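Local coordinates for bilirubin-inducible fluorescent protein UnaG (Anguilla japonica, PDB 4I3B) that binds unconjugated bilirubin with high affinity inside its beta-barrel and, once loaded, fluoresces green on excitation, at residues Asn16-Ile24 with Leu123-Val131; Val93-Gln101 with Thr108-Asp116. One frame throughout, in Å; residues are numbered along the deposited sequence. Where two conformers were deposited one is given.

Interaction 1 (Asn16-Ile24 with Leu123-Val131); sequences NFGEYLKAI and LTMGDVVAV. With BLR (3-[5-[(Z)-(4-ethenyl-3-methyl-5-oxidanylidene-pyrrol-2-ylidene)methyl]-2-[[5-[(Z)-(3-ethenyl-4-methyl-5-oxidanylidene-pyrrol-2-ylidene)methyl]-3-(3-hydroxy-3-oxopropyl)-4-methyl-1H-pyrrol-2-yl]methyl]-4-methyl-1H-pyrrol-3-yl]propanoic acid), chain G.
Leu123 lies over one face of the Tyr20 ring: its CB stands 3.8 Å from the ring centroid, 14° off the normal, a CH-pi contact, and its CD2 follows over the CE2 side of the same face at 3.6 Å. The two side chains cross at about a right angle. With CG anti to the backbone N (chi1 170°), Tyr20 carries its ring off helix 17-23 and onto the hairpin, where the Thr124 carbonyl carbon meets the ring edge and Met125 CB approaches CE1 obliquely. Leu123 CD2 also reaches the edge of the Phe17 ring, 3.7 Å from CE1; one face of that ring holds Leu21 CD1 of the same helix, while its CZ touches bilirubin C2D. At the turn end, Met125, its chain bent at chi2, sets CG against both Ala23 CB and Ile24 CG2, and Val128 CG2 packs on Ala23 CB. Ala130 CB packs against the start of the helix, 3.4 Å from Asn16 O. The one hydrogen bond across, Asn16 ND2 to Val129 O (2.9 Å, 158° at the hydrogen), comes from above the carbonyl plane, although the acceptor lies close to the amide plane. The first of the two helices of this fatty-acid-binding-protein fold is thus seated on the barrel chiefly by apolar packing, with polar ties from Asn16 at its N-terminal end and from the Tyr20 hydroxyl to Thr108, and ligand contacts on Phe17 and Leu21.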
loop_
_atom_site.group_PDB
_atom_site.type_symbol
_atom_site.label_atom_id
_atom_site.label_comp_id
_atom_site.label_asym_id
_atom_site.label_seq_id
_atom_site.Cartn_x
_atom_site.Cartn_y
_atom_site.Cartn_z
ATOM N N ASN A 16 -10.396 -6.786 7.190
ATOM C CA ASN A 16 -10.986 -7.147 5.926
ATOM C C ASN A 16 -9.965 -7.224 4.779
ATOM O O ASN A 16 -10.332 -7.150 3.604
ATOM C CB ASN A 16 -12.145 -6.204 5.540
ATOM C CG ASN A 16 -13.238 -6.925 4.730
ATOM O OD1 ASN A 16 -13.665 -8.033 5.058
ATOM N ND2 ASN A 16 -13.670 -6.292 3.654
ATOM N N PHE A 17 -8.693 -7.409 5.112
ATOM C CA PHE A 17 -7.637 -7.311 4.111
ATOM C C PHE A 17 -7.645 -8.503 3.144
ATOM O O PHE A 17 -7.542 -8.326 1.930
ATOM C CB PHE A 17 -6.280 -7.127 4.790
ATOM C CG PHE A 17 -5.132 -6.868 3.822
ATOM C CD1 PHE A 17 -5.228 -5.942 2.792
ATOM C CD2 PHE A 17 -3.939 -7.570 3.970
ATOM C CE1 PHE A 17 -4.162 -5.727 1.947
ATOM C CE2 PHE A 17 -2.872 -7.332 3.123
ATOM C CZ PHE A 17 -2.999 -6.431 2.100
ATOM N N GLY A 18 -7.808 -9.716 3.669
ATOM C CA GLY A 18 -7.903 -10.856 2.784
ATOM C C GLY A 18 -9.044 -10.754 1.808
ATOM O O GLY A 18 -8.911 -11.169 0.658
ATOM N N GLU A 19 -10.174 -10.231 2.274
ATOM C CA GLU A 19 -11.342 -10.044 1.400
ATOM C C GLU A 19 -11.038 -9.028 0.288
ATOM O O GLU A 19 -11.392 -9.232 -0.881
ATOM C CB GLU A 19 -12.542 -9.599 2.240
ATOM C CG GLU A 19 -13.056 -10.689 3.175
ATOM C CD GLU A 19 -12.346 -10.827 4.550
ATOM O OE1 GLU A 19 -11.279 -10.235 4.825
ATOM O OE2 GLU A 19 -12.910 -11.549 5.409
ATOM N N TYR A 20 -10.307 -7.960 0.624
ATOM C CA TYR A 20 -9.851 -6.995 -0.370
ATOM C C TYR A 20 -8.932 -7.682 -1.374
ATOM O O TYR A 20 -9.063 -7.496 -2.594
ATOM C CB TYR A 20 -9.141 -5.815 0.315
ATOM C CG TYR A 20 -8.448 -4.948 -0.696
ATOM C CD1 TYR A 20 -9.143 -3.978 -1.392
ATOM C CD2 TYR A 20 -7.096 -5.133 -1.006
ATOM C CE1 TYR A 20 -8.509 -3.213 -2.347
ATOM C CE2 TYR A 20 -6.465 -4.373 -1.965
ATOM C CZ TYR A 20 -7.155 -3.421 -2.627
ATOM O OH TYR A 20 -6.498 -2.680 -3.588
ATOM N N LEU A 21 -7.997 -8.504 -0.890
ATOM C CA LEU A 21 -7.068 -9.169 -1.792
ATOM C C LEU A 21 -7.797 -10.124 -2.750
ATOM O O LEU A 21 -7.471 -10.201 -3.931
ATOM C CB LEU A 21 -5.959 -9.875 -0.998
ATOM C CG LEU A 21 -5.016 -8.945 -0.213
ATOM C CD1 LEU A 21 -4.044 -9.798 0.573
ATOM C CD2 LEU A 21 -4.248 -8.045 -1.157
ATOM N N LYS A 22 -8.808 -10.825 -2.238
ATOM C CA LYS A 22 -9.652 -11.666 -3.098
ATOM C C LYS A 22 -10.386 -10.832 -4.159
ATOM O O LYS A 22 -10.533 -11.258 -5.309
ATOM C CB LYS A 22 -10.673 -12.469 -2.273
ATOM C CG LYS A 22 -11.738 -13.164 -3.115
ATOM C CD LYS A 22 -12.553 -14.175 -2.296
ATOM C CE LYS A 22 -13.671 -14.801 -3.133
ATOM N NZ LYS A 22 -13.917 -16.219 -2.763
ATOM N N ALA A 23 -10.853 -9.645 -3.777
ATOM C CA ALA A 23 -11.592 -8.782 -4.677
ATOM C C ALA A 23 -10.719 -8.252 -5.822
ATOM O O ALA A 23 -11.228 -8.058 -6.926
ATOM C CB ALA A 23 -12.221 -7.644 -3.917
ATOM N N ILE A 24 -9.415 -8.061 -5.601
ATOM C CA ILE A 24 -8.533 -7.599 -6.677
ATOM C C ILE A 24 -7.969 -8.778 -7.465
ATOM O O ILE A 24 -7.196 -8.579 -8.397
ATOM C CB ILE A 24 -7.409 -6.632 -6.189
ATOM C CG1 ILE A 24 -6.439 -7.305 -5.226
ATOM C CG2 ILE A 24 -8.015 -5.345 -5.602
ATOM C CD1 ILE A 24 -5.197 -6.507 -4.952
ATOM N N LEU A 123 -8.423 0.863 1.737
ATOM C CA LEU A 123 -8.314 0.177 0.470
ATOM C C LEU A 123 -9.690 -0.097 -0.068
ATOM O O LEU A 123 -10.531 -0.678 0.623
ATOM C CB LEU A 123 -7.592 -1.159 0.626
ATOM C CG LEU A 123 -6.222 -1.168 1.321
ATOM C CD1 LEU A 123 -6.269 -1.121 2.874
ATOM C CD2 LEU A 123 -5.454 -2.403 0.900
ATOM N N THR A 124 -9.937 0.286 -1.308
ATOM C CA THR A 124 -11.247 0.111 -1.910
ATOM C C THR A 124 -11.161 -0.591 -3.256
ATOM O O THR A 124 -10.424 -0.144 -4.142
ATOM C CB THR A 124 -11.944 1.466 -2.099
ATOM O OG1 THR A 124 -12.026 2.148 -0.846
ATOM C CG2 THR A 124 -13.351 1.276 -2.640
ATOM N N MET A 125 -11.931 -1.665 -3.406
ATOM C CA MET A 125 -12.100 -2.324 -4.692
ATOM C C MET A 125 -13.586 -2.540 -4.866
ATOM O O MET A 125 -14.173 -3.422 -4.248
ATOM C CB MET A 125 -11.349 -3.653 -4.724
ATOM C CG MET A 125 -11.621 -4.451 -5.976
ATOM S SD MET A 125 -11.149 -3.524 -7.463
ATOM C CE MET A 125 -11.618 -4.708 -8.726
ATOM N N GLY A 126 -14.213 -1.714 -5.701
ATOM C CA GLY A 126 -15.670 -1.740 -5.809
ATOM C C GLY A 126 -16.325 -1.517 -4.454
ATOM O O GLY A 126 -16.085 -0.507 -3.806
ATOM N N ASP A 127 -17.136 -2.481 -4.029
ATOM C CA ASP A 127 -17.861 -2.388 -2.772
ATOM C C ASP A 127 -17.052 -2.943 -1.587
ATOM O O ASP A 127 -17.497 -2.859 -0.436
ATOM C CB ASP A 127 -19.202 -3.136 -2.891
ATOM C CG ASP A 127 -20.150 -2.490 -3.894
ATOM O OD1 ASP A 127 -19.995 -1.283 -4.167
ATOM O OD2 ASP A 127 -21.064 -3.188 -4.392
ATOM N N VAL A 128 -15.876 -3.509 -1.851
ATOM C CA VAL A 128 -15.096 -4.139 -0.810
ATOM C C VAL A 128 -14.079 -3.149 -0.296
ATOM O O VAL A 128 -13.263 -2.618 -1.055
ATOM C CB VAL A 128 -14.356 -5.362 -1.367
ATOM C CG1 VAL A 128 -13.523 -6.036 -0.278
ATOM C CG2 VAL A 128 -15.354 -6.342 -1.958
ATOM N N VAL A 129 -14.134 -2.889 0.992
ATOM C CA VAL A 129 -13.242 -1.944 1.653
ATOM C C VAL A 129 -12.471 -2.620 2.776
ATOM O O VAL A 129 -13.045 -3.431 3.527
ATOM C CB VAL A 129 -14.041 -0.744 2.208
ATOM C CG1 VAL A 129 -13.099 0.376 2.651
ATOM C CG2 VAL A 129 -15.049 -0.222 1.173
ATOM N N ALA A 130 -11.185 -2.289 2.888
ATOM C CA ALA A 130 -10.340 -2.799 3.973
ATOM C C ALA A 130 -9.569 -1.626 4.572
ATOM O O ALA A 130 -9.509 -0.540 3.965
ATOM C CB ALA A 130 -9.395 -3.885 3.489
ATOM N N VAL A 131 -8.984 -1.857 5.735
ATOM C CA VAL A 131 -8.179 -0.861 6.382
ATOM C C VAL A 131 -7.009 -1.526 7.080
ATOM O O VAL A 131 -7.138 -2.622 7.649
ATOM C CB VAL A 131 -8.988 -0.029 7.392
ATOM C CG1 VAL A 131 -9.878 0.952 6.668
ATOM C CG2 VAL A 131 -9.768 -0.951 8.386
HETATM C CHA BLR G . 2.021 -3.402 1.671
HETATM N NA BLR G . 2.475 -1.073 0.795
HETATM C C1A BLR G . 2.589 -2.421 0.660
HETATM C C2A BLR G . 3.172 -2.706 -0.564
HETATM C C3A BLR G . 3.399 -1.478 -1.187
HETATM C C4A BLR G . 2.964 -0.482 -0.322
HETATM C CMA BLR G . 4.021 -1.260 -2.533
HETATM C CAA BLR G . 3.503 -4.068 -1.089
HETATM C CBA BLR G . 2.539 -4.548 -2.100
HETATM C CGA BLR G . 2.877 -5.885 -2.655
HETATM O O1A BLR G . 3.565 -6.715 -1.994
HETATM O O2A BLR G . 2.466 -6.125 -3.848
HETATM C CHB BLR G . 3.049 0.960 -0.606
HETATM N NB BLR G . 2.736 1.886 1.646
HETATM C C1B BLR G . 2.965 2.020 0.259
HETATM C C2B BLR G . 3.048 3.392 -0.047
HETATM C C3B BLR G . 2.923 4.114 1.007
HETATM C C4B BLR G . 2.676 3.277 2.252
HETATM C CMB BLR G . 3.281 3.897 -1.457
HETATM O OB BLR G . 2.504 3.513 3.397
HETATM C CAB BLR G . 2.976 5.594 1.106
HETATM C CBB BLR G . 2.820 6.297 2.268
HETATM N NC BLR G . 1.187 -8.532 0.732
HETATM C C1C BLR G . 1.628 -10.004 0.689
HETATM C C2C BLR G . 0.757 -10.521 -0.404
HETATM C C3C BLR G . 0.005 -9.600 -0.900
HETATM C C4C BLR G . 0.193 -8.368 -0.298
HETATM C CMC BLR G . 0.870 -11.948 -0.822
HETATM O OC BLR G . 2.434 -10.523 1.409
HETATM C CAC BLR G . -0.938 -9.751 -2.022
HETATM C CBC BLR G . -1.693 -10.862 -2.207
HETATM C CHD BLR G . -0.413 -7.184 -0.563
HETATM N ND BLR G . 0.992 -5.487 0.740
HETATM C C1D BLR G . -0.049 -5.864 -0.024
HETATM C C2D BLR G . -0.847 -4.649 -0.287
HETATM C C3D BLR G . -0.245 -3.592 0.346
HETATM C C4D BLR G . 0.978 -4.080 1.007
HETATM C CMD BLR G . -2.104 -4.666 -1.092
HETATM C CAD BLR G . -0.727 -2.167 0.304
HETATM C CBD BLR G . -1.478 -1.824 1.576
HETATM C CGD BLR G . -0.539 -1.442 2.662
HETATM O O1D BLR G . -0.546 -2.092 3.722
HETATM O O2D BLR G . 0.229 -0.458 2.548
#

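Interaction 2 (Val93-Gln101 with Thr108-Asp116); sequences VGEKLVYVQ and TTYVREIKD. With BLR (3-[5-[(Z)-(4-ethenyl-3-methyl-5-oxidanylidene-pyrrol-2-ylidene)methyl]-2-[[5-[(Z)-(3-ethenyl-4-methyl-5-oxidanylidene-pyrrol-2-ylidene)methyl]-3-(3-hydroxy-3-oxopropyl)-4-methyl-1H-pyrrol-2-yl]methyl]-4-methyl-1H-pyrrol-3-yl]propanoic acid), chain G.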
loop_
_atom_site.group_PDB
_atom_site.type_symbol
_atom_site.label_atom_id
_atom_site.label_comp_id
_atom_site.label_asym_id
_atom_site.label_seq_id
_atom_site.Cartn_x
_atom_site.Cartn_y
_atom_site.Cartn_z
ATOM N N VAL A 93 -4.107 14.662 -2.266
ATOM C CA VAL A 93 -5.400 15.341 -2.175
ATOM C C VAL A 93 -5.402 15.919 -0.757
ATOM O O VAL A 93 -5.552 15.176 0.222
ATOM C CB VAL A 93 -6.616 14.376 -2.299
ATOM C CG1 VAL A 93 -7.947 15.161 -2.323
ATOM C CG2 VAL A 93 -6.519 13.528 -3.520
ATOM N N GLY A 94 -5.168 17.222 -0.626
ATOM C CA GLY A 94 -4.996 17.784 0.694
ATOM C C GLY A 94 -3.791 17.163 1.365
ATOM O O GLY A 94 -2.721 17.126 0.748
ATOM N N GLU A 95 -3.987 16.657 2.591
ATOM C CA GLU A 95 -2.972 15.944 3.380
ATOM C C GLU A 95 -2.914 14.431 3.124
ATOM O O GLU A 95 -2.135 13.722 3.759
ATOM C CB GLU A 95 -3.250 16.121 4.879
ATOM C CG GLU A 95 -3.210 17.555 5.362
ATOM C CD GLU A 95 -1.810 18.032 5.676
ATOM O OE1 GLU A 95 -1.038 17.277 6.330
ATOM O OE2 GLU A 95 -1.487 19.174 5.275
ATOM N N LYS A 96 -3.766 13.933 2.248
ATOM C CA LYS A 96 -3.812 12.507 1.987
ATOM C C LYS A 96 -2.990 12.148 0.753
ATOM O O LYS A 96 -2.902 12.928 -0.206
ATOM C CB LYS A 96 -5.249 12.080 1.712
ATOM C CG LYS A 96 -6.283 12.421 2.781
ATOM C CD LYS A 96 -7.681 12.127 2.226
ATOM C CE LYS A 96 -8.812 12.439 3.190
ATOM N NZ LYS A 96 -10.144 12.149 2.540
ATOM N N LEU A 97 -2.425 10.943 0.768
ATOM C CA LEU A 97 -1.706 10.409 -0.380
ATOM C C LEU A 97 -2.598 9.360 -0.974
ATOM O O LEU A 97 -2.988 8.399 -0.284
ATOM C CB LEU A 97 -0.391 9.795 0.055
ATOM C CG LEU A 97 0.574 9.439 -1.049
ATOM C CD1 LEU A 97 1.160 10.728 -1.678
ATOM C CD2 LEU A 97 1.627 8.521 -0.453
ATOM N N VAL A 98 -2.944 9.538 -2.240
ATOM C CA VAL A 98 -3.901 8.660 -2.907
ATOM C C VAL A 98 -3.252 7.917 -4.058
ATOM O O VAL A 98 -2.660 8.528 -4.947
ATOM C CB VAL A 98 -5.098 9.449 -3.420
ATOM C CG1 VAL A 98 -6.026 8.538 -4.173
ATOM C CG2 VAL A 98 -5.803 10.141 -2.269
ATOM N N TYR A 99 -3.349 6.598 -4.014
ATOM C CA TYR A 99 -2.633 5.685 -4.903
ATOM C C TYR A 99 -3.676 4.889 -5.677
ATOM O O TYR A 99 -4.553 4.248 -5.068
ATOM C CB TYR A 99 -1.790 4.769 -4.005
ATOM C CG TYR A 99 -0.729 3.894 -4.638
ATOM C CD1 TYR A 99 -1.012 2.924 -5.602
ATOM C CD2 TYR A 99 0.584 4.017 -4.215
ATOM C CE1 TYR A 99 0.027 2.067 -6.117
ATOM C CE2 TYR A 99 1.579 3.204 -4.712
ATOM C CZ TYR A 99 1.312 2.240 -5.645
ATOM O OH TYR A 99 2.342 1.445 -6.091
ATOM N N VAL A 100 -3.628 4.983 -7.006
ATOM C CA VAL A 100 -4.617 4.290 -7.845
ATOM C C VAL A 100 -3.901 3.331 -8.773
ATOM O O VAL A 100 -2.915 3.697 -9.424
ATOM C CB VAL A 100 -5.478 5.275 -8.669
ATOM C CG1 VAL A 100 -6.442 4.513 -9.628
ATOM C CG2 VAL A 100 -6.228 6.207 -7.735
ATOM N N GLN A 101 -4.394 2.088 -8.810
ATOM C CA GLN A 101 -3.934 1.071 -9.744
ATOM C C GLN A 101 -5.024 0.757 -10.759
ATOM O O GLN A 101 -6.195 0.594 -10.373
ATOM C CB GLN A 101 -3.587 -0.210 -8.986
ATOM C CG GLN A 101 -2.374 -0.092 -8.076
ATOM C CD GLN A 101 -2.210 -1.296 -7.187
ATOM O OE1 GLN A 101 -3.193 -1.959 -6.855
ATOM N NE2 GLN A 101 -0.984 -1.582 -6.784
ATOM N N THR A 108 -8.469 0.190 -8.521
ATOM C CA THR A 108 -8.535 0.075 -7.075
ATOM C C THR A 108 -7.755 1.251 -6.474
ATOM O O THR A 108 -6.823 1.764 -7.091
ATOM C CB THR A 108 -8.007 -1.305 -6.576
ATOM O OG1 THR A 108 -8.278 -1.409 -5.182
ATOM C CG2 THR A 108 -6.528 -1.517 -6.837
ATOM N N THR A 109 -8.144 1.684 -5.276
ATOM C CA THR A 109 -7.577 2.870 -4.669
ATOM C C THR A 109 -7.115 2.613 -3.229
ATOM O O THR A 109 -7.774 1.888 -2.471
ATOM C CB THR A 109 -8.633 4.001 -4.717
ATOM O OG1 THR A 109 -9.084 4.153 -6.069
ATOM C CG2 THR A 109 -8.072 5.334 -4.210
ATOM N N TYR A 110 -6.005 3.230 -2.873
ATOM C CA TYR A 110 -5.492 3.242 -1.503
ATOM C C TYR A 110 -5.371 4.684 -1.071
ATOM O O TYR A 110 -4.710 5.467 -1.738
ATOM C CB TYR A 110 -4.110 2.605 -1.429
ATOM C CG TYR A 110 -3.958 1.305 -2.128
ATOM C CD1 TYR A 110 -3.891 1.245 -3.523
ATOM C CD2 TYR A 110 -3.876 0.107 -1.411
ATOM C CE1 TYR A 110 -3.752 0.039 -4.171
ATOM C CE2 TYR A 110 -3.730 -1.093 -2.060
ATOM C CZ TYR A 110 -3.649 -1.137 -3.431
ATOM O OH TYR A 110 -3.496 -2.355 -4.049
ATOM N N VAL A 111 -5.989 5.042 0.054
ATOM C CA VAL A 111 -5.907 6.401 0.605
ATOM C C VAL A 111 -5.119 6.280 1.901
ATOM O O VAL A 111 -5.491 5.504 2.793
ATOM C CB VAL A 111 -7.292 7.020 0.863
ATOM C CG1 VAL A 111 -7.169 8.383 1.491
ATOM C CG2 VAL A 111 -8.138 7.079 -0.429
ATOM N N ARG A 112 -4.055 7.065 2.013
ATOM C CA ARG A 112 -3.141 7.030 3.138
ATOM C C ARG A 112 -3.087 8.389 3.826
ATOM O O ARG A 112 -2.948 9.429 3.194
ATOM C CB ARG A 112 -1.755 6.564 2.674
ATOM C CG ARG A 112 -1.771 5.089 2.286
ATOM C CD ARG A 112 -0.443 4.629 1.776
ATOM N NE ARG A 112 -0.423 3.197 1.518
ATOM C CZ ARG A 112 -0.468 2.613 0.321
ATOM N NH1 ARG A 112 -0.583 3.309 -0.812
ATOM N NH2 ARG A 112 -0.413 1.295 0.262
ATOM N N GLU A 113 -3.162 8.345 5.153
ATOM C CA GLU A 113 -3.225 9.536 5.987
ATOM C C GLU A 113 -2.533 9.228 7.305
ATOM O O GLU A 113 -2.470 8.063 7.708
ATOM C CB GLU A 113 -4.689 9.880 6.298
ATOM C CG GLU A 113 -5.716 9.370 5.253
ATOM C CD GLU A 113 -7.176 9.613 5.644
ATOM O OE1 GLU A 113 -8.013 8.658 5.539
ATOM O OE2 GLU A 113 -7.488 10.764 6.062
ATOM N N ILE A 114 -2.032 10.256 7.978
ATOM C CA ILE A 114 -1.530 10.097 9.329
ATOM C C ILE A 114 -2.629 10.518 10.295
ATOM O O ILE A 114 -3.204 11.594 10.155
ATOM C CB ILE A 114 -0.266 10.933 9.530
ATOM C CG1 ILE A 114 0.761 10.595 8.446
ATOM C CG2 ILE A 114 0.312 10.705 10.918
ATOM C CD1 ILE A 114 1.221 9.159 8.491
ATOM N N LYS A 115 -2.940 9.645 11.254
ATOM C CA LYS A 115 -3.950 9.945 12.270
ATOM C C LYS A 115 -3.362 9.575 13.625
ATOM O O LYS A 115 -3.013 8.415 13.852
ATOM C CB LYS A 115 -5.244 9.140 12.006
ATOM C CG LYS A 115 -5.864 9.428 10.624
ATOM C CD LYS A 115 -7.231 8.769 10.366
ATOM C CE LYS A 115 -7.809 9.258 9.030
ATOM N NZ LYS A 115 -9.132 8.690 8.648
ATOM N N ASP A 116 -3.300 10.543 14.542
ATOM C CA ASP A 116 -2.653 10.338 15.842
ATOM C C ASP A 116 -1.416 9.487 15.687
ATOM O O ASP A 116 -1.268 8.425 16.310
ATOM C CB ASP A 116 -3.590 9.690 16.852
ATOM C CG ASP A 116 -4.621 10.639 17.354
ATOM O OD1 ASP A 116 -4.279 11.530 18.177
ATOM O OD2 ASP A 116 -5.777 10.486 16.918
HETATM C CHA BLR G . 2.021 -3.402 1.671
HETATM N NA BLR G . 2.475 -1.073 0.795
HETATM C C1A BLR G . 2.589 -2.421 0.660
HETATM C C2A BLR G . 3.172 -2.706 -0.564
HETATM C C3A BLR G . 3.399 -1.478 -1.187
HETATM C C4A BLR G . 2.964 -0.482 -0.322
HETATM C CMA BLR G . 4.021 -1.260 -2.533
HETATM C CAA BLR G . 3.503 -4.068 -1.089
HETATM C CBA BLR G . 2.539 -4.548 -2.100
HETATM C CGA BLR G . 2.877 -5.885 -2.655
HETATM O O1A BLR G . 3.565 -6.715 -1.994
HETATM O O2A BLR G . 2.466 -6.125 -3.848
HETATM C CHB BLR G . 3.049 0.960 -0.606
HETATM N NB BLR G . 2.736 1.886 1.646
HETATM C C1B BLR G . 2.965 2.020 0.259
HETATM C C2B BLR G . 3.048 3.392 -0.047
HETATM C C3B BLR G . 2.923 4.114 1.007
HETATM C C4B BLR G . 2.676 3.277 2.252
HETATM C CMB BLR G . 3.281 3.897 -1.457
HETATM O OB BLR G . 2.504 3.513 3.397
HETATM C CAB BLR G . 2.976 5.594 1.106
HETATM C CBB BLR G . 2.820 6.297 2.268
HETATM N NC BLR G . 1.187 -8.532 0.732
HETATM C C1C BLR G . 1.628 -10.004 0.689
HETATM C C2C BLR G . 0.757 -10.521 -0.404
HETATM C C3C BLR G . 0.005 -9.600 -0.900
HETATM C C4C BLR G . 0.193 -8.368 -0.298
HETATM C CMC BLR G . 0.870 -11.948 -0.822
HETATM O OC BLR G . 2.434 -10.523 1.409
HETATM C CAC BLR G . -0.938 -9.751 -2.022
HETATM C CBC BLR G . -1.693 -10.862 -2.207
HETATM C CHD BLR G . -0.413 -7.184 -0.563
HETATM N ND BLR G . 0.992 -5.487 0.740
HETATM C C1D BLR G . -0.049 -5.864 -0.024
HETATM C C2D BLR G . -0.847 -4.649 -0.287
HETATM C C3D BLR G . -0.245 -3.592 0.346
HETATM C C4D BLR G . 0.978 -4.080 1.007
HETATM C CMD BLR G . -2.104 -4.666 -1.092
HETATM C CAD BLR G . -0.727 -2.167 0.304
HETATM C CBD BLR G . -1.478 -1.824 1.576
HETATM C CGD BLR G . -0.539 -1.442 2.662
HETATM O O1D BLR G . -0.546 -2.092 3.722
HETATM O O2D BLR G . 0.229 -0.458 2.548
HETATM O O HOH W 1 -2.828 12.759 6.634
HETATM O O HOH W 2 -10.297 9.200 3.299
HETATM O O HOH W 3 -1.955 5.871 -0.898
HETATM O O HOH W 4 -0.950 -3.506 -4.510
#
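The Arg112 guanidinium lies flat on a terminal pyrrolinone ring of bilirubin, with C1B 3.4 Å above its plane and over its centre, while Tyr99 CG and bilirubin CAD are at its edge. The Tyr99 and Arg112 side chains run side by side, their planes 75° apart, and NH1 comes 3.7 Å from Tyr99 CD2. At the edge of the Tyr110 ring are Tyr99 O and Gln101 OE1; the Tyr99 ring meets Tyr110 obliquely, CD1 to CD1 at 3.9 Å. Gln101, extended beyond CG, brings its amide almost perpendicular to the Tyr110 ring, and OE1 accepts a bond from Tyr110 OH (2.8 Å) that arrives 47° out of the carbonyl plane. Water 4 joins the same hydroxyl to Gln101 NE2. NH2 of Arg112 gives a straight bond to the propionate O2D of bilirubin (3.0 Å, 165°), while water 3 links NH1 to Leu97 O and Tyr110 O, which probably steadies the group over that ring. Paired backbone bonds at Leu97-Arg112, Tyr99-Tyr110 and Gln101-Thr108 set the antiparallel register. On the other face of the sheet, Val98 CG1 packs on Thr109 CG2 at 3.8 Å. This hairpin lies within the barrel wall between strands 86-93 and 118-125: Leu97 and Tyr99 touch Val90 on one flank, Tyr110 and Arg112 touch Val121 on the other, and Tyr99 OH is hydrogen-bonded to Glu77 on strand 75-77.

Interactions 1 and 2, centred 15 Å apart, meet where strand 118-125 pairs with strand 106-115. Thr108 OG1 of interaction 2 joins them, lying 2.7 Å from Tyr20 OH and also 2.7 Å from Thr124 O, both probable hydrogen bonds, and so reaches both segments of interaction 1. Beside this, Leu123 CD2 packs 3.7 Å from Tyr110 CE2, continuing the apolar layer from the helix to the pocket lining. Both contacts touch bilirubin, but differently. The helix of interaction 1 offers hydrocarbon, whereas 93-101 with 108-116 adds a charged grip; Asn57, Thr61, Ser80, Arg132 and Tyr134 supply further hydrogen bonds.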